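Local coordinates for putative two-component sensor histidine kinase protein (Sinorhizobium meliloti, PDB 3HCY) that is probably a sensor histidine kinase that autophosphorylates on histidine with ATP, the crystallised piece being its GAF domain, a likely sensory module, at residues C21-L27 with K107-D113; P66-V72 with A91-P97. One frame throughout, in Å; residues are numbered along the deposited sequence.

Contact 1. Residues C21-L27 with K107-D113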
ATOM      1  N   CYS A  21      -4.862   4.548  14.467  1.00 27.05           N
ATOM      2  CA  CYS A  21      -4.214   4.074  15.661  1.00 24.63           C
ATOM      3  C   CYS A  21      -3.395   5.255  16.158  1.00 22.40           C
ATOM      4  O   CYS A  21      -3.423   6.326  15.557  1.00 22.07           O
ATOM      5  CB  CYS A  21      -3.319   2.873  15.315  1.00 24.91           C
ATOM      6  SG  CYS A  21      -2.211   3.128  13.833  1.00 25.28           S
ATOM      7  N   ASP A  22      -2.647   5.053  17.231  1.00 19.72           N
ATOM      8  CA  ASP A  22      -2.051   6.146  17.966  1.00 17.99           C
ATOM      9  C   ASP A  22      -0.619   6.506  17.587  1.00 16.35           C
ATOM     10  O   ASP A  22      -0.187   7.659  17.766  1.00 13.13           O
ATOM     11  CB  ASP A  22      -2.139   5.786  19.444  1.00 18.04           C
ATOM     12  CG  ASP A  22      -3.537   5.854  19.941  1.00 19.37           C
ATOM     13  OD1 ASP A  22      -4.414   6.436  19.268  1.00 20.84           O
ATOM     14  OD2 ASP A  22      -3.748   5.295  21.041  1.00 22.76           O
ATOM     15  N   ARG A  23       0.101   5.466  17.154  1.00 15.93           N
ATOM     16  CA  ARG A  23       1.495   5.514  16.787  1.00 16.14           C
ATOM     17  C   ARG A  23       1.680   4.313  15.887  1.00 16.28           C
ATOM     18  O   ARG A  23       0.852   3.388  15.930  1.00 17.01           O
ATOM     19  CB  ARG A  23       2.438   5.377  17.997  1.00 16.10           C
ATOM     20  CG  ARG A  23       1.921   5.795  19.367  1.00 16.69           C
ATOM     21  CD  ARG A  23       2.852   5.299  20.448  1.00 18.16           C
ATOM     22  NE  ARG A  23       2.388   5.558  21.809  1.00 18.31           N
ATOM     23  CZ  ARG A  23       3.121   6.148  22.766  1.00 19.96           C
ATOM     24  NH1 ARG A  23       4.373   6.551  22.521  1.00 18.25           N
ATOM     25  NH2 ARG A  23       2.610   6.340  23.998  1.00 19.81           N
ATOM     26  N   ALA A  24       2.742   4.336  15.084  1.00 15.79           N
ATOM     27  CA  ALA A  24       3.076   3.269  14.173  1.00 16.32           C
ATOM     28  C   ALA A  24       4.633   3.197  13.880  1.00 17.57           C
ATOM     29  O   ALA A  24       5.393   4.166  14.109  1.00 16.82           O
ATOM     30  CB  ALA A  24       2.269   3.421  12.904  1.00 14.60           C
ATOM     31  N   SER A  25       5.108   2.040  13.391  1.00 18.34           N
ATOM     32  CA  SER A  25       6.529   1.898  13.057  1.00 18.79           C
ATOM     33  C   SER A  25       6.781   0.855  11.981  1.00 18.86           C
ATOM     34  O   SER A  25       5.918  -0.008  11.737  1.00 18.88           O
ATOM     35  CB  SER A  25       7.263   1.462  14.296  1.00 19.20           C
ATOM     36  OG  SER A  25       6.701   0.240  14.792  1.00 20.08           O
ATOM     37  N   ILE A  26       7.969   0.910  11.365  1.00 18.37           N
ATOM     38  CA  ILE A  26       8.415  -0.164  10.444  1.00 17.78           C
ATOM     39  C   ILE A  26       9.765  -0.666  10.927  1.00 18.30           C
ATOM     40  O   ILE A  26      10.636   0.144  11.267  1.00 18.09           O
ATOM     41  CB  ILE A  26       8.535   0.303   8.947  1.00 17.53           C
ATOM     42  CG1 ILE A  26       7.199   0.951   8.476  1.00 17.93           C
ATOM     43  CG2 ILE A  26       8.978  -0.875   8.054  1.00 13.19           C
ATOM     44  CD1 ILE A  26       7.231   2.003   7.333  1.00 14.77           C
ATOM     45  N   LEU A  27       9.941  -1.990  10.973  1.00 18.16           N
ATOM     46  CA  LEU A  27      11.223  -2.548  11.355  1.00 18.01           C
ATOM     47  C   LEU A  27      11.621  -3.591  10.306  1.00 17.80           C
ATOM     48  O   LEU A  27      10.790  -4.312   9.744  1.00 17.04           O
ATOM     49  CB  LEU A  27      11.193  -3.149  12.794  1.00 17.99           C
ATOM     50  CG  LEU A  27      10.636  -2.341  14.002  1.00 18.49           C
ATOM     51  CD1 LEU A  27       9.084  -2.124  13.920  1.00 20.43           C
ATOM     52  CD2 LEU A  27      10.967  -2.915  15.371  1.00 12.18           C
ATOM     53  N   LYS A 107       8.716  -6.134   9.784  1.00 21.73           N
ATOM     54  CA  LYS A 107       7.390  -6.071  10.357  1.00 22.95           C
ATOM     55  C   LYS A 107       6.998  -4.612  10.406  1.00 22.63           C
ATOM     56  O   LYS A 107       7.870  -3.746  10.341  1.00 22.16           O
ATOM     57  CB  LYS A 107       7.358  -6.722  11.767  1.00 23.67           C
ATOM     58  CG  LYS A 107       8.030  -5.922  12.999  1.00 26.79           C
ATOM     59  CD  LYS A 107       8.141  -6.878  14.275  1.00 29.99           C
ATOM     60  CE  LYS A 107       8.282  -6.195  15.664  1.00 29.89           C
ATOM     61  NZ  LYS A 107       8.251  -7.247  16.791  1.00 29.33           N
ATOM     62  N   PHE A 108       5.698  -4.353  10.482  1.00 22.71           N
ATOM     63  CA  PHE A 108       5.244  -3.011  10.791  1.00 24.05           C
ATOM     64  C   PHE A 108       4.177  -3.114  11.862  1.00 23.17           C
ATOM     65  O   PHE A 108       3.485  -4.128  11.957  1.00 22.95           O
ATOM     66  CB  PHE A 108       4.810  -2.191   9.527  1.00 25.31           C
ATOM     67  CG  PHE A 108       3.308  -2.076   9.323  1.00 27.14           C
ATOM     68  CD1 PHE A 108       2.570  -1.182  10.041  1.00 30.78           C
ATOM     69  CD2 PHE A 108       2.662  -2.856   8.407  1.00 28.26           C
ATOM     70  CE1 PHE A 108       1.203  -1.090   9.857  1.00 31.59           C
ATOM     71  CE2 PHE A 108       1.310  -2.776   8.228  1.00 28.99           C
ATOM     72  CZ  PHE A 108       0.581  -1.911   8.956  1.00 30.00           C
ATOM     73  N   MET A 109       4.118  -2.077  12.695  1.00 22.01           N
ATOM     74  CA  MET A 109       3.461  -2.160  13.982  1.00 21.26           C
ATOM     75  C   MET A 109       2.482  -1.005  14.043  1.00 20.85           C
ATOM     76  O   MET A 109       2.797   0.134  13.616  1.00 20.15           O
ATOM     77  CB  MET A 109       4.459  -2.041  15.185  1.00 21.31           C
ATOM     78  CG  MET A 109       5.701  -2.971  15.236  1.00 18.19           C
ATOM     79  SD  MET A 109       5.256  -4.592  15.713  1.00 12.50           S
ATOM     80  CE  MET A 109       4.097  -4.220  17.013  1.00 15.71           C
ATOM     81  N   THR A 110       1.312  -1.310  14.591  1.00 20.10           N
ATOM     82  CA  THR A 110       0.381  -0.285  15.000  1.00 20.08           C
ATOM     83  C   THR A 110       0.344  -0.370  16.509  1.00 20.11           C
ATOM     84  O   THR A 110       0.356  -1.450  17.055  1.00 20.21           O
ATOM     85  CB  THR A 110      -0.990  -0.594  14.494  1.00 20.03           C
ATOM     86  OG1 THR A 110      -1.273  -1.952  14.852  1.00 21.42           O
ATOM     87  CG2 THR A 110      -1.058  -0.415  12.994  1.00 15.94           C
ATOM     88  N   TYR A 111       0.314   0.775  17.159  1.00 20.45           N
ATOM     89  CA  TYR A 111       0.316   0.878  18.609  1.00 20.79           C
ATOM     90  C   TYR A 111      -0.938   1.658  19.001  1.00 21.16           C
ATOM     91  O   TYR A 111      -1.373   2.562  18.265  1.00 20.99           O
ATOM     92  CB  TYR A 111       1.548   1.641  19.085  1.00 20.46           C
ATOM     93  CG  TYR A 111       2.863   1.051  18.651  1.00 22.23           C
ATOM     94  CD1 TYR A 111       3.411  -0.041  19.309  1.00 23.99           C
ATOM     95  CD2 TYR A 111       3.596   1.597  17.595  1.00 25.16           C
ATOM     96  CE1 TYR A 111       4.652  -0.591  18.922  1.00 25.00           C
ATOM     97  CE2 TYR A 111       4.845   1.045  17.207  1.00 24.32           C
ATOM     98  CZ  TYR A 111       5.348  -0.032  17.882  1.00 24.48           C
ATOM     99  OH  TYR A 111       6.528  -0.599  17.520  1.00 27.48           O
ATOM    100  N   TYR A 112      -1.525   1.301  20.131  1.00 21.75           N
ATOM    101  CA  TYR A 112      -2.658   2.033  20.674  1.00 23.01           C
ATOM    102  C   TYR A 112      -2.392   2.314  22.142  1.00 24.00           C
ATOM    103  O   TYR A 112      -2.035   1.388  22.895  1.00 24.41           O
ATOM    104  CB  TYR A 112      -3.936   1.221  20.553  1.00 23.02           C
ATOM    105  CG  TYR A 112      -4.359   0.974  19.126  1.00 24.59           C
ATOM    106  CD1 TYR A 112      -5.355   1.738  18.531  1.00 24.55           C
ATOM    107  CD2 TYR A 112      -3.771  -0.044  18.375  1.00 26.05           C
ATOM    108  CE1 TYR A 112      -5.768   1.493  17.254  1.00 25.89           C
ATOM    109  CE2 TYR A 112      -4.163  -0.277  17.078  1.00 27.51           C
ATOM    110  CZ  TYR A 112      -5.164   0.488  16.522  1.00 28.52           C
ATOM    111  OH  TYR A 112      -5.547   0.249  15.205  1.00 33.59           O
ATOM    112  N   ASP A 113      -2.553   3.578  22.538  1.00 24.48           N
ATOM    113  CA  ASP A 113      -2.275   4.021  23.903  1.00 25.28           C
ATOM    114  C   ASP A 113      -3.304   3.485  24.964  1.00 25.83           C
ATOM    115  O   ASP A 113      -3.088   3.595  26.162  1.00 25.47           O
ATOM    116  CB  ASP A 113      -2.283   5.554  23.943  1.00 25.48           C
ATOM    117  CG  ASP A 113      -1.209   6.179  23.105  1.00 25.94           C
ATOM    118  OD1 ASP A 113      -0.178   5.501  22.943  1.00 26.64           O
ATOM    119  OD2 ASP A 113      -1.408   7.348  22.647  1.00 24.66           O
TER
HETATM  120  O   HOH W   1       0.066   8.649  20.492  1.00  6.77           O

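Contact 2. Residues P66-V72 with A91-P97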
ATOM      1  N   PRO A  66      -0.359 -12.336  11.282  1.00 33.69           N
ATOM      2  CA  PRO A  66      -0.405 -11.204  12.165  1.00 32.48           C
ATOM      3  C   PRO A  66      -0.596 -11.613  13.627  1.00 31.17           C
ATOM      4  O   PRO A  66      -1.213 -12.638  13.918  1.00 31.31           O
ATOM      5  CB  PRO A  66      -1.623 -10.435  11.650  1.00 33.06           C
ATOM      6  CG  PRO A  66      -1.800 -10.905  10.220  1.00 32.79           C
ATOM      7  CD  PRO A  66      -1.489 -12.338  10.336  1.00 33.21           C
ATOM      8  N   ILE A  67      -0.045 -10.829  14.538  1.00 29.50           N
ATOM      9  CA  ILE A  67      -0.178 -11.087  15.966  1.00 28.60           C
ATOM     10  C   ILE A  67      -0.852  -9.867  16.578  1.00 27.52           C
ATOM     11  O   ILE A  67      -0.486  -8.747  16.256  1.00 27.39           O
ATOM     12  CB  ILE A  67       1.228 -11.312  16.685  1.00 29.09           C
ATOM     13  CG1 ILE A  67       2.077 -12.457  16.053  1.00 29.62           C
ATOM     14  CG2 ILE A  67       1.053 -11.516  18.192  1.00 27.47           C
ATOM     15  CD1 ILE A  67       1.276 -13.618  15.276  1.00 32.13           C
ATOM     16  N   PHE A  68      -1.826 -10.064  17.459  1.00 26.39           N
ATOM     17  CA  PHE A  68      -2.502  -8.927  18.084  1.00 25.60           C
ATOM     18  C   PHE A  68      -2.346  -9.011  19.562  1.00 25.32           C
ATOM     19  O   PHE A  68      -2.332 -10.097  20.093  1.00 26.19           O
ATOM     20  CB  PHE A  68      -3.962  -8.907  17.673  1.00 24.67           C
ATOM     21  CG  PHE A  68      -4.115  -8.930  16.224  1.00 24.23           C
ATOM     22  CD1 PHE A  68      -3.939  -7.800  15.495  1.00 26.92           C
ATOM     23  CD2 PHE A  68      -4.287 -10.096  15.555  1.00 26.00           C
ATOM     24  CE1 PHE A  68      -4.020  -7.820  14.082  1.00 26.67           C
ATOM     25  CE2 PHE A  68      -4.367 -10.131  14.166  1.00 26.26           C
ATOM     26  CZ  PHE A  68      -4.227  -8.990  13.432  1.00 25.62           C
ATOM     27  N   VAL A  69      -2.187  -7.861  20.206  1.00 25.11           N
ATOM     28  CA  VAL A  69      -2.119  -7.736  21.658  1.00 24.49           C
ATOM     29  C   VAL A  69      -3.082  -6.617  22.070  1.00 25.70           C
ATOM     30  O   VAL A  69      -2.820  -5.422  21.920  1.00 25.87           O
ATOM     31  CB  VAL A  69      -0.694  -7.387  22.107  1.00 24.32           C
ATOM     32  CG1 VAL A  69      -0.661  -6.946  23.580  1.00 23.10           C
ATOM     33  CG2 VAL A  69       0.247  -8.534  21.831  1.00 20.74           C
ATOM     34  N   GLU A  70      -4.200  -7.010  22.623  1.00 26.93           N
ATOM     35  CA  GLU A  70      -5.291  -6.082  22.869  1.00 28.09           C
ATOM     36  C   GLU A  70      -5.110  -5.298  24.142  1.00 28.15           C
ATOM     37  O   GLU A  70      -5.541  -4.149  24.224  1.00 28.31           O
ATOM     38  CB  GLU A  70      -6.607  -6.848  22.917  1.00 28.12           C
ATOM     39  CG  GLU A  70      -6.936  -7.414  21.563  1.00 30.75           C
ATOM     40  CD  GLU A  70      -8.179  -8.234  21.572  1.00 35.42           C
ATOM     41  OE1 GLU A  70      -8.692  -8.521  22.706  1.00 39.92           O
ATOM     42  OE2 GLU A  70      -8.625  -8.598  20.444  1.00 36.13           O
ATOM     43  N   ASN A  71      -4.523  -5.956  25.142  1.00 28.69           N
ATOM     44  CA  ASN A  71      -4.134  -5.319  26.391  1.00 28.51           C
ATOM     45  C   ASN A  71      -2.809  -5.862  26.764  1.00 28.85           C
ATOM     46  O   ASN A  71      -2.658  -7.084  26.845  1.00 28.27           O
ATOM     47  CB  ASN A  71      -5.097  -5.665  27.484  1.00 28.06           C
ATOM     48  CG  ASN A  71      -5.041  -4.700  28.608  1.00 28.10           C
ATOM     49  OD1 ASN A  71      -3.962  -4.388  29.132  1.00 28.89           O
ATOM     50  ND2 ASN A  71      -6.212  -4.211  29.012  1.00 25.95           N
ATOM     51  N   VAL A  72      -1.863  -4.961  26.992  1.00 29.91           N
ATOM     52  CA  VAL A  72      -0.505  -5.368  27.302  1.00 31.28           C
ATOM     53  C   VAL A  72      -0.527  -6.155  28.578  1.00 32.88           C
ATOM     54  O   VAL A  72       0.210  -7.154  28.706  1.00 33.86           O
ATOM     55  CB  VAL A  72       0.476  -4.230  27.610  1.00 30.87           C
ATOM     56  CG1 VAL A  72       1.890  -4.709  27.326  1.00 30.42           C
ATOM     57  CG2 VAL A  72       0.185  -3.033  26.839  1.00 31.47           C
ATOM     58  N   ALA A  91      -0.648   0.512  25.227  1.00 16.73           N
ATOM     59  CA  ALA A  91      -1.562  -0.477  25.828  1.00 16.34           C
ATOM     60  C   ALA A  91      -1.880  -1.654  24.859  1.00 17.15           C
ATOM     61  O   ALA A  91      -2.299  -2.742  25.275  1.00 17.29           O
ATOM     62  CB  ALA A  91      -2.882   0.237  26.237  1.00 15.47           C
ATOM     63  N   ALA A  92      -1.747  -1.425  23.559  1.00 17.67           N
ATOM     64  CA  ALA A  92      -2.179  -2.403  22.614  1.00 18.50           C
ATOM     65  C   ALA A  92      -1.285  -2.308  21.391  1.00 19.44           C
ATOM     66  O   ALA A  92      -0.774  -1.235  21.071  1.00 19.67           O
ATOM     67  CB  ALA A  92      -3.631  -2.180  22.267  1.00 18.77           C
ATOM     68  N   LEU A  93      -1.045  -3.447  20.744  1.00 20.26           N
ATOM     69  CA  LEU A  93      -0.203  -3.450  19.563  1.00 20.55           C
ATOM     70  C   LEU A  93      -0.553  -4.546  18.542  1.00 20.99           C
ATOM     71  O   LEU A  93      -1.090  -5.630  18.856  1.00 19.58           O
ATOM     72  CB  LEU A  93       1.286  -3.553  19.933  1.00 20.86           C
ATOM     73  CG  LEU A  93       1.889  -3.416  21.348  1.00 21.63           C
ATOM     74  CD1 LEU A  93       1.358  -4.486  22.329  1.00 22.37           C
ATOM     75  CD2 LEU A  93       3.421  -3.488  21.244  1.00 18.34           C
ATOM     76  N   GLY A  94      -0.203  -4.221  17.302  1.00 22.13           N
ATOM     77  CA  GLY A  94      -0.472  -5.068  16.150  1.00 23.27           C
ATOM     78  C   GLY A  94       0.809  -5.271  15.384  1.00 23.95           C
ATOM     79  O   GLY A  94       1.471  -4.299  15.005  1.00 24.73           O
ATOM     80  N   PHE A  95       1.148  -6.533  15.169  1.00 24.15           N
ATOM     81  CA  PHE A  95       2.307  -6.901  14.383  1.00 25.08           C
ATOM     82  C   PHE A  95       1.904  -7.524  13.042  1.00 23.73           C
ATOM     83  O   PHE A  95       1.272  -8.552  13.013  1.00 23.24           O
ATOM     84  CB  PHE A  95       3.140  -7.966  15.088  1.00 26.07           C
ATOM     85  CG  PHE A  95       3.516  -7.656  16.510  1.00 29.27           C
ATOM     86  CD1 PHE A  95       4.845  -7.383  16.837  1.00 31.36           C
ATOM     87  CD2 PHE A  95       2.573  -7.755  17.542  1.00 31.21           C
ATOM     88  CE1 PHE A  95       5.215  -7.159  18.143  1.00 30.87           C
ATOM     89  CE2 PHE A  95       2.940  -7.528  18.864  1.00 30.11           C
ATOM     90  CZ  PHE A  95       4.252  -7.230  19.160  1.00 30.65           C
ATOM     91  N   PHE A  96       2.328  -6.916  11.951  1.00 22.87           N
ATOM     92  CA  PHE A  96       2.020  -7.394  10.635  1.00 22.65           C
ATOM     93  C   PHE A  96       3.330  -7.620   9.921  1.00 22.65           C
ATOM     94  O   PHE A  96       4.079  -6.682   9.728  1.00 22.04           O
ATOM     95  CB  PHE A  96       1.193  -6.373   9.885  1.00 22.64           C
ATOM     96  CG  PHE A  96       0.033  -5.865  10.671  1.00 23.61           C
ATOM     97  CD1 PHE A  96      -1.184  -6.515  10.619  1.00 23.98           C
ATOM     98  CD2 PHE A  96       0.180  -4.763  11.519  1.00 23.65           C
ATOM     99  CE1 PHE A  96      -2.237  -6.062  11.370  1.00 22.68           C
ATOM    100  CE2 PHE A  96      -0.878  -4.294  12.280  1.00 23.02           C
ATOM    101  CZ  PHE A  96      -2.082  -4.945  12.207  1.00 22.94           C
ATOM    102  N   PRO A  97       3.616  -8.876   9.574  1.00 23.04           N
ATOM    103  CA  PRO A  97       4.820  -9.323   8.952  1.00 23.78           C
ATOM    104  C   PRO A  97       5.065  -8.688   7.613  1.00 24.71           C
ATOM    105  O   PRO A  97       4.134  -8.523   6.875  1.00 24.62           O
ATOM    106  CB  PRO A  97       4.559 -10.826   8.712  1.00 24.27           C
ATOM    107  CG  PRO A  97       3.418 -11.213   9.512  1.00 23.22           C
ATOM    108  CD  PRO A  97       2.810 -10.001  10.100  1.00 23.28           C
TER

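Contact 1. Residues C21-L27 with K107-D113
Two antiparallel strands of the GAF-domain sheet, 23-27 and 107-112, pair with axes 4.6 Å apart. A classic beta bulge opens the pairing: Asp22 and Arg23 both face Tyr111. Asp22 N hydrogen-bonds to Tyr111 O at 3.0 Å; that from Arg23 N is weak. On the face of Arg23, Ser25 and Leu27, the Tyr111 ring lies edge-on along strand 23-27 and fills the groove between Arg23 and Ser25. Tyr111 OH and Ser25 OG are hydrogen-bonded at 2.9 Å. Leu27 CD1 packs on Met109 CG at 3.7 Å. On the other face small Ala24, paired with Thr110, leaves a shallow spot touched by Ile15 of helix 5-19, which also covers Phe108. Ile26 CG1 meets Phe108 CB at 4.1 Å. At the bulged end Cys21 SG touches Thr110 CG2 at 3.8 Å, and Cys21 CB sits over the Tyr112 ring in a CH-pi contact, 3.6 Å from the centroid. Asp113 N donates to Asp22 OD2 at 2.6 Å, and Arg23 NE to Asp113 OD1 at 2.8 Å, part of a salt bridge.

Contact 2. Residues P66-V72 with A91-P97
Strands 67-69 and 92-97 run antiparallel, 176° between directions, with axes 4.9 Å apart. Two hydrogen-bonded pairs hold them: Ile67 N to Phe95 O and Phe95 N to Ile67 O, both 3.0 Å, then Val69 N to Leu93 O at 2.8 Å and Leu93 N to Val69 O at 2.9 Å. Phe68 and Gly94 form the non-hydrogen-bonded pair between them. Past Val69 the chain turns, and Val72 N makes a weak hydrogen bond to Ala91 O at 2.8 Å.

The side chains of Ile67, Val69, Leu93 and Phe95 share one face. Val69 CG1 touches Leu93 CD1 at 3.4 Å. The Phe95 ring turns its edge to Val69 CG2, 4.1 Å from Phe95 CE2. On the opposite face, an ideal CB on Gly94 would be crowded by Phe96 CE2, 3.0 Å away. The Phe68 and Phe96 rings meet obliquely beside it, Phe68 CE1 3.7 Å from Phe96 CE1. Pro66 CB lies 4.1 Å from Phe96 CD1.

Strand 67-69 is an outermost strand of the GAF sheet within this chain. Strand 92-99 is hydrogen-bonded on its other side to strand 104-112. Helix 120-146 covers Phe68 and Phe96 through Ile123 and Ala126, while Val72 packs against helix 79-88.

Contacts 1 and 2 belong to one antiparallel sheet, and their centres are about 9 Å apart. Strands 92-99 and 104-112 are consecutive in the chain and adjacent in the sheet, so they join the two pairings. Probable hydrogen bonds link them: Tyr112 N to Ala92 O and Gly94 N to Thr110 O, both 2.8 Å. Met109 SD also lies 3.0 Å from Phe95 CD1. Contact 2 is nested within the chain loop closed by contact 1. Contact 1 is buried nearer the middle of the domain, whereas contact 2 is only partly buried and includes an outermost strand. Together they make four of the five strands of the sheet, strand 35-41 being the one outside both contacts.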